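Local structure of pectate lyase (Bacillus, 3VMV) at residues His76-Ile81 with Ser100-Ile105; Ser111-Arg116 with Glu138-Phe143; Ser188-Lys193 with Ile211-Val216; His217-Tyr222 with Tyr304-Ala309. The protein probably cleaves pectate, the polygalacturonate of plant cell walls, as a secreted lyase of polysaccharide lyase family 1. All coordinates share one frame; numbering follows the deposited sequence.

Contact 1: residues His76-Ile81 with Ser100-Ile105; sequences HEIKNI and SNAHNI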
# COMPACT_ATOMS: atom_id res chain seq x y z
N HIS A 76 10.16 -17.81 -10.70
CA HIS A 76 11.02 -18.19 -9.59
C HIS A 76 10.81 -17.15 -8.51
O HIS A 76 10.59 -15.99 -8.82
CB HIS A 76 12.49 -18.16 -10.00
CG HIS A 76 12.88 -19.29 -10.90
ND1 HIS A 76 12.67 -19.25 -12.26
CD2 HIS A 76 13.44 -20.49 -10.63
CE1 HIS A 76 13.10 -20.38 -12.80
NE2 HIS A 76 13.57 -21.15 -11.83
N GLU A 77 10.85 -17.59 -7.26
CA GLU A 77 10.67 -16.68 -6.15
C GLU A 77 11.92 -15.87 -5.84
O GLU A 77 13.06 -16.31 -6.11
CB GLU A 77 10.20 -17.46 -4.91
CG GLU A 77 8.90 -18.27 -5.19
CD GLU A 77 8.32 -18.99 -3.96
OE1 GLU A 77 8.98 -19.10 -2.91
OE2 GLU A 77 7.17 -19.44 -4.06
N ILE A 78 11.71 -14.67 -5.32
CA ILE A 78 12.79 -13.93 -4.67
C ILE A 78 12.36 -13.71 -3.23
O ILE A 78 11.19 -13.44 -2.97
CB ILE A 78 13.11 -12.60 -5.41
CG1 ILE A 78 14.32 -11.93 -4.75
CG2 ILE A 78 11.85 -11.66 -5.49
CD1 ILE A 78 14.81 -10.73 -5.58
N LYS A 79 13.27 -13.87 -2.29
CA LYS A 79 12.88 -13.95 -0.87
C LYS A 79 13.77 -13.16 0.06
O LYS A 79 14.92 -12.96 -0.21
CB LYS A 79 12.90 -15.39 -0.38
CG LYS A 79 12.07 -16.33 -1.28
CD LYS A 79 11.70 -17.61 -0.55
CE LYS A 79 12.75 -18.64 -0.74
NZ LYS A 79 12.82 -19.04 -2.16
N ASN A 80 13.21 -12.77 1.21
CA ASN A 80 14.00 -12.36 2.37
C ASN A 80 14.82 -11.08 2.14
O ASN A 80 16.06 -11.08 2.23
CB ASN A 80 14.91 -13.50 2.85
CG ASN A 80 14.17 -14.82 3.04
OD1 ASN A 80 12.99 -14.86 3.39
ND2 ASN A 80 14.88 -15.92 2.80
N ILE A 81 14.10 -9.99 1.87
CA ILE A 81 14.75 -8.70 1.65
C ILE A 81 14.10 -7.64 2.50
O ILE A 81 12.87 -7.62 2.61
CB ILE A 81 14.57 -8.31 0.19
CG1 ILE A 81 15.36 -9.26 -0.69
CG2 ILE A 81 15.02 -6.85 -0.04
CD1 ILE A 81 15.19 -8.98 -2.18
N SER A 100 7.82 -8.77 -7.47
CA SER A 100 7.24 -9.77 -8.36
C SER A 100 7.63 -11.17 -7.86
O SER A 100 8.81 -11.49 -7.76
CB SER A 100 7.74 -9.53 -9.79
OG SER A 100 7.44 -10.62 -10.62
N ASN A 101 6.62 -11.96 -7.53
CA ASN A 101 6.82 -13.26 -6.87
C ASN A 101 7.86 -13.16 -5.75
O ASN A 101 8.80 -13.94 -5.64
CB ASN A 101 7.17 -14.36 -7.88
CG ASN A 101 6.82 -15.75 -7.37
OD1 ASN A 101 6.17 -15.92 -6.34
ND2 ASN A 101 7.25 -16.79 -8.13
N ALA A 102 7.65 -12.13 -4.94
CA ALA A 102 8.56 -11.76 -3.89
C ALA A 102 7.97 -12.16 -2.54
O ALA A 102 6.79 -11.93 -2.31
CB ALA A 102 8.80 -10.25 -3.96
N HIS A 103 8.78 -12.79 -1.69
CA HIS A 103 8.29 -13.40 -0.45
C HIS A 103 9.11 -12.97 0.73
O HIS A 103 10.32 -13.03 0.68
CB HIS A 103 8.33 -14.91 -0.59
CG HIS A 103 7.38 -15.40 -1.64
ND1 HIS A 103 7.65 -15.28 -2.98
CD2 HIS A 103 6.13 -15.91 -1.54
CE1 HIS A 103 6.62 -15.74 -3.67
NE2 HIS A 103 5.69 -16.13 -2.82
N ASN A 104 8.42 -12.53 1.78
CA ASN A 104 9.07 -12.09 3.01
C ASN A 104 9.92 -10.84 2.75
O ASN A 104 11.17 -10.87 2.80
CB ASN A 104 9.91 -13.23 3.66
CG ASN A 104 10.43 -12.82 5.03
OD1 ASN A 104 9.77 -12.06 5.74
ND2 ASN A 104 11.62 -13.29 5.40
N ILE A 105 9.22 -9.75 2.47
CA ILE A 105 9.82 -8.49 2.05
C ILE A 105 9.34 -7.36 2.95
O ILE A 105 8.14 -7.25 3.22
CB ILE A 105 9.39 -8.14 0.62
CG1 ILE A 105 9.50 -9.37 -0.32
CG2 ILE A 105 10.18 -6.95 0.11
CD1 ILE A 105 10.95 -9.84 -0.61
O HOH W 1 10.73 -13.19 -8.83
O HOH W 2 5.10 -18.28 -5.38
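Asn104 and Asn80 join two neighbouring coils of a parallel beta-helix through their amides. Asn104 ND2 gives Asn80 OD1 a nearly straight hydrogen bond of 2.9 Å, with the oxygen in the plane of the donating amide but the donor tilted 31° from the plane of the accepting carbonyl. The two amides are thus turned steeply against each other. Further along, Glu77 lays its carboxylate over one face of the His103 imidazole, Glu77 CD standing 3.7 Å from His103 CE1, toward the rim of the ring. An extended chain beyond CG (chi2 -176°) carries the carboxylate there. Beneath these groups runs the parallel ladder, with Ile78 N bound to Asn101 O at 3.0 Å, His103 N to Ile78 O at 2.8 Å and Asn80 N to His103 O at 2.9 Å. On the buried face Ile78 CG2 meets Ala102 CB at 3.7 Å, while Ile105 CD1 leans on Ile81 CB; helix 28-40 touches both Ile78 and Ile81. A water spans the entry to the ladder between His76 O and Ser100 O, and Asn101 ND2 is hydrogen-bonded to Lys74 O. In the next shell, Asn104 OD1 accepts from Thr15 N and Gly16 N, and Asn80 ND2 gives to Asp45 O. Lys79 NZ pairs chiefly with Asp45 and only at long range, 3.9 Å, with Glu77 OE1. The amides therefore relay hydrogen bonds from one peripheral loop to another, and the carboxylate stacked on His103 may favour a positive charge on the imidazole, an effect that nearby Lys79 would partly offset.

Contact 2: residues Ser111-Arg116 with Glu138-Phe143; sequences SIHHVR and EFYSEF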
# COMPACT_ATOMS: atom_id res chain seq x y z
N SER A 111 10.80 7.44 1.24
CA SER A 111 9.84 8.30 0.58
C SER A 111 9.91 7.98 -0.89
O SER A 111 11.01 7.96 -1.44
CB SER A 111 10.19 9.77 0.77
OG SER A 111 10.18 10.09 2.17
N ILE A 112 8.76 7.72 -1.51
CA ILE A 112 8.75 7.37 -2.94
C ILE A 112 7.72 8.25 -3.57
O ILE A 112 6.52 8.24 -3.15
CB ILE A 112 8.35 5.89 -3.16
CG1 ILE A 112 9.28 4.97 -2.34
CG2 ILE A 112 8.42 5.56 -4.69
CD1 ILE A 112 9.02 3.48 -2.58
N HIS A 113 8.11 9.01 -4.60
CA HIS A 113 7.20 10.03 -5.05
C HIS A 113 7.42 10.45 -6.51
O HIS A 113 8.45 10.23 -7.11
CB HIS A 113 7.32 11.26 -4.13
CG HIS A 113 8.67 11.93 -4.19
ND1 HIS A 113 8.94 13.00 -5.02
CD2 HIS A 113 9.83 11.67 -3.53
CE1 HIS A 113 10.20 13.37 -4.87
NE2 HIS A 113 10.77 12.58 -3.98
N HIS A 114 6.35 11.01 -7.06
CA HIS A 114 6.32 11.53 -8.43
C HIS A 114 6.73 10.43 -9.40
O HIS A 114 7.49 10.69 -10.34
CB HIS A 114 7.16 12.79 -8.61
CG HIS A 114 6.63 13.95 -7.83
ND1 HIS A 114 6.99 14.20 -6.52
CD2 HIS A 114 5.72 14.90 -8.16
CE1 HIS A 114 6.36 15.28 -6.09
NE2 HIS A 114 5.59 15.73 -7.07
N VAL A 115 6.18 9.23 -9.19
CA VAL A 115 6.53 8.10 -10.06
C VAL A 115 5.62 8.12 -11.29
O VAL A 115 4.43 7.81 -11.20
CB VAL A 115 6.44 6.77 -9.32
CG1 VAL A 115 6.99 5.60 -10.22
CG2 VAL A 115 7.31 6.85 -8.04
N ARG A 116 6.18 8.48 -12.44
CA ARG A 116 5.46 8.43 -13.71
C ARG A 116 5.95 7.27 -14.60
O ARG A 116 5.14 6.56 -15.21
CB ARG A 116 5.63 9.74 -14.49
CG ARG A 116 5.10 9.63 -15.92
CD ARG A 116 4.80 10.96 -16.56
NE ARG A 116 4.50 10.78 -17.98
CZ ARG A 116 3.35 10.33 -18.48
NH1 ARG A 116 2.31 10.03 -17.71
NH2 ARG A 116 3.22 10.19 -19.80
N GLU A 138 6.53 7.29 3.02
CA GLU A 138 5.71 8.40 2.55
C GLU A 138 5.63 8.28 1.05
O GLU A 138 6.64 8.08 0.39
CB GLU A 138 6.28 9.76 2.96
CG GLU A 138 6.29 9.87 4.48
CD GLU A 138 6.68 11.23 5.04
OE1 GLU A 138 6.62 12.26 4.33
OE2 GLU A 138 7.03 11.29 6.24
N PHE A 139 4.42 8.46 0.53
CA PHE A 139 4.14 8.29 -0.89
C PHE A 139 3.35 9.48 -1.35
O PHE A 139 2.36 9.84 -0.69
CB PHE A 139 3.30 7.04 -1.14
CG PHE A 139 3.87 5.78 -0.51
CD1 PHE A 139 5.06 5.23 -0.97
CD2 PHE A 139 3.18 5.13 0.50
CE1 PHE A 139 5.61 4.08 -0.41
CE2 PHE A 139 3.70 3.95 1.06
CZ PHE A 139 4.91 3.42 0.62
N TYR A 140 3.71 10.09 -2.48
CA TYR A 140 2.96 11.27 -2.90
C TYR A 140 3.25 11.59 -4.37
O TYR A 140 4.23 11.08 -4.92
CB TYR A 140 3.28 12.48 -2.00
CG TYR A 140 4.74 12.83 -1.81
CD1 TYR A 140 5.35 13.81 -2.60
CD2 TYR A 140 5.49 12.20 -0.82
CE1 TYR A 140 6.66 14.17 -2.38
CE2 TYR A 140 6.83 12.55 -0.62
CZ TYR A 140 7.39 13.54 -1.40
OH TYR A 140 8.72 13.92 -1.27
N SER A 141 2.42 12.43 -4.97
CA SER A 141 2.76 13.01 -6.28
C SER A 141 2.19 14.42 -6.30
O SER A 141 2.70 15.26 -5.55
CB SER A 141 2.33 12.12 -7.47
OG SER A 141 0.93 12.02 -7.62
N GLU A 142 1.16 14.70 -7.11
CA GLU A 142 0.47 15.98 -7.00
C GLU A 142 -1.02 15.75 -7.13
O GLU A 142 -1.46 14.87 -7.90
CB GLU A 142 0.90 16.94 -8.13
CG GLU A 142 2.38 17.25 -8.23
CD GLU A 142 2.92 18.09 -7.08
OE1 GLU A 142 2.14 18.77 -6.38
OE2 GLU A 142 4.17 18.10 -6.90
N PHE A 143 -1.82 16.54 -6.41
CA PHE A 143 -3.27 16.56 -6.61
C PHE A 143 -3.75 17.98 -6.28
O PHE A 143 -3.56 18.44 -5.15
CB PHE A 143 -3.97 15.57 -5.71
CG PHE A 143 -5.46 15.65 -5.80
CD1 PHE A 143 -6.13 15.27 -6.97
CD2 PHE A 143 -6.19 16.17 -4.75
CE1 PHE A 143 -7.47 15.41 -7.10
CE2 PHE A 143 -7.58 16.28 -4.86
CZ PHE A 143 -8.21 15.92 -6.04
O HOH W 3 8.89 12.49 2.41
O HOH W 4 4.37 8.59 -7.06
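Coil-on-coil stacking in a parallel beta-helix is exemplified by strands 111-113 and 138-140, which run 10° apart and set His113 directly against Tyr140. Both residues hold CG between the backbone N and the carbonyl carbon (chi1 65° and 53°), and the side chains lie side by side, pointing the same way. Their planes are nearly parallel yet slid apart: the rings barely overlap, and it is His113 CB that sits over the centre of the Tyr140 ring, 3.4 Å from its centroid, in a CH-pi contact. The phenol oxygen in turn lies over the rim of the imidazole, with Tyr140 OH 3.4 Å from His113 CD2. From this pair a polar chain leads outward. His113 ND1 and His114 ND1 share a 2.7 Å hydrogen bond, and His114 NE2 donates to Glu142 OE2 at 2.8 Å, nearly straight, in the plane of the ring but well out of that of the carboxylate, on its anti side. Glu91 holds His113 NE2 at the other end, while Ser141 CA covers the centre of one His114 face. An alanine at Tyr140 would probably leave the imidazole of His113 without its flat neighbour and open a gap beside it. Backbone bonds from Ile112 N to Glu138 O (2.9 Å) and His114 N to Tyr140 O (3.0 Å) fix the register. Ile112 CB meets Phe139 CD1 at 4.0 Å, beside Ile123. Successive coils in register, Ile112 on Phe139 along one face and His113 on Tyr140 along the other, are typical of the pectate lyase parallel beta-helix.

Contact 3: residues Ser188-Lys193 with Ile211-Val216; sequences SLAPDK and IRYADV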
# COMPACT_ATOMS: atom_id res chain seq x y z
N SER A 188 -9.79 -14.94 -10.32
CA SER A 188 -8.65 -15.85 -10.21
C SER A 188 -7.31 -15.14 -10.10
O SER A 188 -6.30 -15.79 -9.81
CB SER A 188 -8.63 -16.82 -11.40
OG SER A 188 -8.15 -16.17 -12.55
N LEU A 189 -7.30 -13.83 -10.32
CA LEU A 189 -6.06 -13.05 -10.21
C LEU A 189 -6.12 -12.11 -9.01
O LEU A 189 -5.20 -11.34 -8.80
CB LEU A 189 -5.88 -12.16 -11.44
CG LEU A 189 -5.60 -12.97 -12.71
CD1 LEU A 189 -5.44 -11.96 -13.82
CD2 LEU A 189 -4.33 -13.79 -12.49
N ALA A 190 -7.20 -12.15 -8.24
CA ALA A 190 -7.33 -11.18 -7.12
C ALA A 190 -6.34 -11.43 -6.00
O ALA A 190 -6.15 -12.56 -5.55
CB ALA A 190 -8.74 -11.27 -6.57
N PRO A 191 -5.75 -10.35 -5.48
CA PRO A 191 -5.07 -10.45 -4.19
C PRO A 191 -6.08 -10.83 -3.10
O PRO A 191 -7.30 -10.80 -3.29
CB PRO A 191 -4.59 -9.02 -3.94
CG PRO A 191 -4.53 -8.37 -5.34
CD PRO A 191 -5.77 -8.98 -6.00
N ASP A 192 -5.53 -11.11 -1.90
CA ASP A 192 -6.35 -11.35 -0.73
C ASP A 192 -5.54 -11.06 0.51
O ASP A 192 -4.31 -11.10 0.47
CB ASP A 192 -6.79 -12.80 -0.69
CG ASP A 192 -7.99 -13.05 0.21
OD1 ASP A 192 -8.23 -14.22 0.61
OD2 ASP A 192 -8.76 -12.12 0.54
N LYS A 193 -6.23 -10.81 1.63
CA LYS A 193 -5.61 -10.78 2.96
C LYS A 193 -4.61 -9.60 3.12
O LYS A 193 -3.36 -9.76 3.21
CB LYS A 193 -5.01 -12.14 3.33
CG LYS A 193 -6.06 -13.26 3.32
CD LYS A 193 -5.38 -14.54 3.78
CE LYS A 193 -6.23 -15.75 3.50
NZ LYS A 193 -6.33 -16.00 2.03
N ILE A 211 -10.90 -1.77 -3.95
CA ILE A 211 -10.73 -3.18 -3.57
C ILE A 211 -11.63 -4.03 -4.42
O ILE A 211 -12.85 -3.90 -4.36
CB ILE A 211 -11.07 -3.43 -2.06
CG1 ILE A 211 -10.32 -2.47 -1.15
CG2 ILE A 211 -10.74 -4.90 -1.67
CD1 ILE A 211 -10.86 -2.49 0.27
N ARG A 212 -11.03 -4.97 -5.17
CA ARG A 212 -11.78 -6.01 -5.87
C ARG A 212 -11.56 -7.35 -5.18
O ARG A 212 -10.41 -7.74 -4.99
CB ARG A 212 -11.37 -6.16 -7.34
CG ARG A 212 -11.75 -4.98 -8.22
CD ARG A 212 -11.12 -5.22 -9.60
NE ARG A 212 -11.59 -4.30 -10.65
CZ ARG A 212 -10.90 -3.22 -11.04
NH1 ARG A 212 -9.75 -2.89 -10.45
NH2 ARG A 212 -11.39 -2.47 -12.02
N TYR A 213 -12.65 -8.05 -4.84
CA TYR A 213 -12.64 -9.46 -4.34
C TYR A 213 -12.04 -9.71 -2.97
O TYR A 213 -12.53 -10.60 -2.24
CB TYR A 213 -11.90 -10.45 -5.31
CG TYR A 213 -12.40 -10.41 -6.74
CD1 TYR A 213 -13.62 -11.00 -7.09
CD2 TYR A 213 -11.67 -9.75 -7.71
CE1 TYR A 213 -14.11 -10.94 -8.40
CE2 TYR A 213 -12.15 -9.69 -9.02
CZ TYR A 213 -13.36 -10.28 -9.34
OH TYR A 213 -13.84 -10.21 -10.62
N ALA A 214 -10.98 -8.97 -2.64
CA ALA A 214 -10.16 -9.30 -1.45
C ALA A 214 -10.85 -9.07 -0.10
O ALA A 214 -11.73 -8.22 0.01
CB ALA A 214 -8.91 -8.49 -1.49
N ASP A 215 -10.42 -9.86 0.89
CA ASP A 215 -10.67 -9.54 2.30
C ASP A 215 -9.57 -8.60 2.82
O ASP A 215 -8.34 -8.87 2.68
CB ASP A 215 -10.68 -10.82 3.13
CG ASP A 215 -11.90 -11.72 2.82
OD1 ASP A 215 -12.90 -11.20 2.30
OD2 ASP A 215 -11.82 -12.95 3.07
N VAL A 216 -10.03 -7.51 3.43
CA VAL A 216 -9.17 -6.41 3.85
C VAL A 216 -9.62 -5.90 5.22
O VAL A 216 -10.82 -5.81 5.48
CB VAL A 216 -9.27 -5.28 2.82
CG1 VAL A 216 -8.49 -4.07 3.26
CG2 VAL A 216 -8.81 -5.77 1.45
O HOH W 5 -9.62 -14.33 3.05
O HOH W 6 -11.17 -13.06 -0.95
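Asp192 and Asp215 meet where two coils of the parallel beta-helix pass a corner, and the junction has a close-packed half and a watery one. In the close half Asp192 OD2 accepts from Asp215 N at 2.8 Å, nearly straight and nearly along the C-O axis; with CG anti to the backbone N (chi1 -161°), the carboxylate is carried toward the neighbouring coil. A side-chain oxygen thus supplies this link between the coils, beside a weak bond from Lys193 N to Asp215 O. Ala214 CB presses on Pro191 O at 3.3 Å, and Ala190 CB meets Tyr213 CD2 at 3.5 Å. On the other half the two carboxylates lie side by side, with like-charged Asp192 OD2 and Asp215 OD2 4.1 Å apart. A water there donates to both Asp192 OD1 and Asp215 OD2. Their repulsion is probably eased by Lys193 and by Arg238, which pairs with Asp215 OD1. An alanine at Asp192 would probably leave Asp215 N without its acceptor and Lys193 with one carboxylate fewer, Glu163 being its other partner. Lys193 NZ reaches Asp192 OD1 at 3.0 Å from above the carboxylate plane, 40° out of it.

Contact 4: residues His217-Tyr222 with Tyr304-Ala309; sequences HMFNNY and YQVQSA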
# COMPACT_ATOMS: atom_id res chain seq x y z
N HIS A 217 -8.67 -5.59 6.10
CA HIS A 217 -8.95 -4.93 7.38
C HIS A 217 -8.30 -3.56 7.35
O HIS A 217 -7.10 -3.48 7.10
CB HIS A 217 -8.37 -5.81 8.48
CG HIS A 217 -8.62 -5.35 9.89
ND1 HIS A 217 -7.78 -5.74 10.91
CD2 HIS A 217 -9.58 -4.59 10.46
CE1 HIS A 217 -8.24 -5.26 12.06
NE2 HIS A 217 -9.32 -4.55 11.81
N MET A 218 -9.08 -2.52 7.59
CA MET A 218 -8.54 -1.17 7.75
C MET A 218 -8.88 -0.67 9.14
O MET A 218 -10.08 -0.52 9.45
CB MET A 218 -9.14 -0.23 6.72
CG MET A 218 -9.00 -0.76 5.31
SD MET A 218 -9.40 0.50 4.06
CE MET A 218 -7.93 1.53 4.06
N PHE A 219 -7.85 -0.49 9.96
CA PHE A 219 -8.09 0.07 11.30
C PHE A 219 -7.16 1.19 11.67
O PHE A 219 -5.98 1.20 11.30
CB PHE A 219 -8.13 -1.04 12.39
CG PHE A 219 -6.79 -1.74 12.66
CD1 PHE A 219 -5.99 -1.34 13.73
CD2 PHE A 219 -6.37 -2.81 11.88
CE1 PHE A 219 -4.80 -1.98 14.05
CE2 PHE A 219 -5.15 -3.46 12.16
CZ PHE A 219 -4.37 -3.05 13.26
N ASN A 220 -7.69 2.16 12.42
CA ASN A 220 -6.84 3.20 13.01
C ASN A 220 -6.11 4.02 11.96
O ASN A 220 -5.04 4.53 12.26
CB ASN A 220 -5.83 2.62 14.02
CG ASN A 220 -6.49 2.18 15.34
OD1 ASN A 220 -7.70 2.47 15.65
ND2 ASN A 220 -5.73 1.47 16.11
N ASN A 221 -6.71 4.16 10.78
CA ASN A 221 -6.18 5.13 9.79
C ASN A 221 -6.85 6.49 9.93
O ASN A 221 -7.95 6.58 10.53
CB ASN A 221 -6.38 4.62 8.36
CG ASN A 221 -5.83 3.24 8.15
OD1 ASN A 221 -4.61 3.04 7.99
ND2 ASN A 221 -6.72 2.25 8.15
N TYR A 222 -6.19 7.52 9.40
CA TYR A 222 -6.67 8.90 9.41
C TYR A 222 -6.83 9.31 7.96
O TYR A 222 -5.84 9.43 7.26
CB TYR A 222 -5.65 9.77 10.14
CG TYR A 222 -5.92 11.25 10.28
CD1 TYR A 222 -7.14 11.80 9.93
CD2 TYR A 222 -4.97 12.07 10.86
CE1 TYR A 222 -7.35 13.19 10.10
CE2 TYR A 222 -5.18 13.43 11.02
CZ TYR A 222 -6.37 13.96 10.66
OH TYR A 222 -6.54 15.31 10.86
N TYR A 304 -4.88 -8.67 17.22
CA TYR A 304 -4.35 -7.35 16.97
C TYR A 304 -4.74 -6.44 18.14
O TYR A 304 -5.59 -6.78 18.97
CB TYR A 304 -4.83 -6.78 15.61
CG TYR A 304 -6.33 -6.58 15.52
CD1 TYR A 304 -6.91 -5.33 15.72
CD2 TYR A 304 -7.19 -7.67 15.25
CE1 TYR A 304 -8.28 -5.14 15.66
CE2 TYR A 304 -8.57 -7.49 15.16
CZ TYR A 304 -9.13 -6.21 15.38
OH TYR A 304 -10.49 -6.08 15.29
N GLN A 305 -4.08 -5.29 18.21
CA GLN A 305 -4.41 -4.25 19.17
C GLN A 305 -4.95 -3.08 18.41
O GLN A 305 -4.36 -2.70 17.37
CB GLN A 305 -3.13 -3.84 19.91
CG GLN A 305 -2.65 -4.93 20.82
CD GLN A 305 -3.52 -5.06 22.04
OE1 GLN A 305 -3.87 -4.06 22.69
NE2 GLN A 305 -3.89 -6.30 22.38
N VAL A 306 -6.04 -2.51 18.91
CA VAL A 306 -6.70 -1.41 18.19
C VAL A 306 -7.03 -0.28 19.15
O VAL A 306 -7.58 -0.48 20.23
CB VAL A 306 -7.92 -1.94 17.40
CG1 VAL A 306 -8.98 -2.58 18.32
CG2 VAL A 306 -8.56 -0.80 16.58
N GLN A 307 -6.61 0.93 18.78
CA GLN A 307 -6.92 2.15 19.54
C GLN A 307 -8.30 2.68 19.20
O GLN A 307 -8.92 2.26 18.24
CB GLN A 307 -5.90 3.23 19.18
CG GLN A 307 -4.46 2.88 19.46
CD GLN A 307 -3.57 4.04 19.05
OE1 GLN A 307 -3.40 4.31 17.87
NE2 GLN A 307 -3.15 4.83 20.01
N SER A 308 -8.80 3.64 19.99
CA SER A 308 -9.99 4.34 19.53
C SER A 308 -9.63 5.17 18.28
O SER A 308 -8.44 5.41 18.00
CB SER A 308 -10.49 5.28 20.62
OG SER A 308 -9.60 6.38 20.79
N ALA A 309 -10.64 5.59 17.55
CA ALA A 309 -10.40 6.40 16.36
C ALA A 309 -9.67 7.68 16.71
O ALA A 309 -8.80 8.12 15.94
CB ALA A 309 -11.74 6.73 15.66
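His217, whose ring meets Tyr304, is gripped at both nitrogens: ND1 is hydrogen-bonded to the hydroxyl of Tyr302 and NE2 to Glu242 OE1. With CG anti to the backbone N (chi1 -177°), the imidazole extends toward the loop and directs its CE1 corner at the phenol, in a T-shaped (edge-to-face) pair with planes at 71° and centroids 4.7 Å apart. His217 CE1 stands 3.6 Å from Tyr304 CZ, over one face and toward the rim. Phe219 completes an aromatic cluster. Tyr304 CD1 lies over the centre of one Phe219 face, 4.2 Å from Phe219 CZ, with the two rings inclined at 42°. Phe219 also stacks on His197 of the preceding coil. Along the loop, Phe219 CE1 comes within 3.4 Å of Gln305 O, and Phe219 CD1 touches Val306 CG2 at 3.9 Å. Asn220 lies where the strand ends and sets its side chain against the backbone of Gln307. The Gln307 side chain is itself held by His198 and Ser315, and Ser308 then forms the N-cap of helix 309-319. Here the aromatic cluster lines the seam; a C-terminal segment laid across the outside of the coils is a feature of pectate lyase beta-helices.

Overall arrangement
Followed from the N terminus, the four contacts come in series, none nested in or crossing another. Contact 1 closes a loop of 18 residues near the end of the beta-helix that helix 28-40 lies against. Contact 2 follows, joining two later coils across 21 residues, its centre about 24 Å from that of contact 1. Contact 3, on the opposite side of the chain's centre from contact 2, again links coils over a span of 17 residues, mostly strand. Contact 4 begins where contact 3 stops, on the same strand 215-219, but spans 81 residues. The first three thus tie coil to coil, whereas the last brings the C-terminal loop and the start of helix 309-319 back onto the wall of the beta-helix.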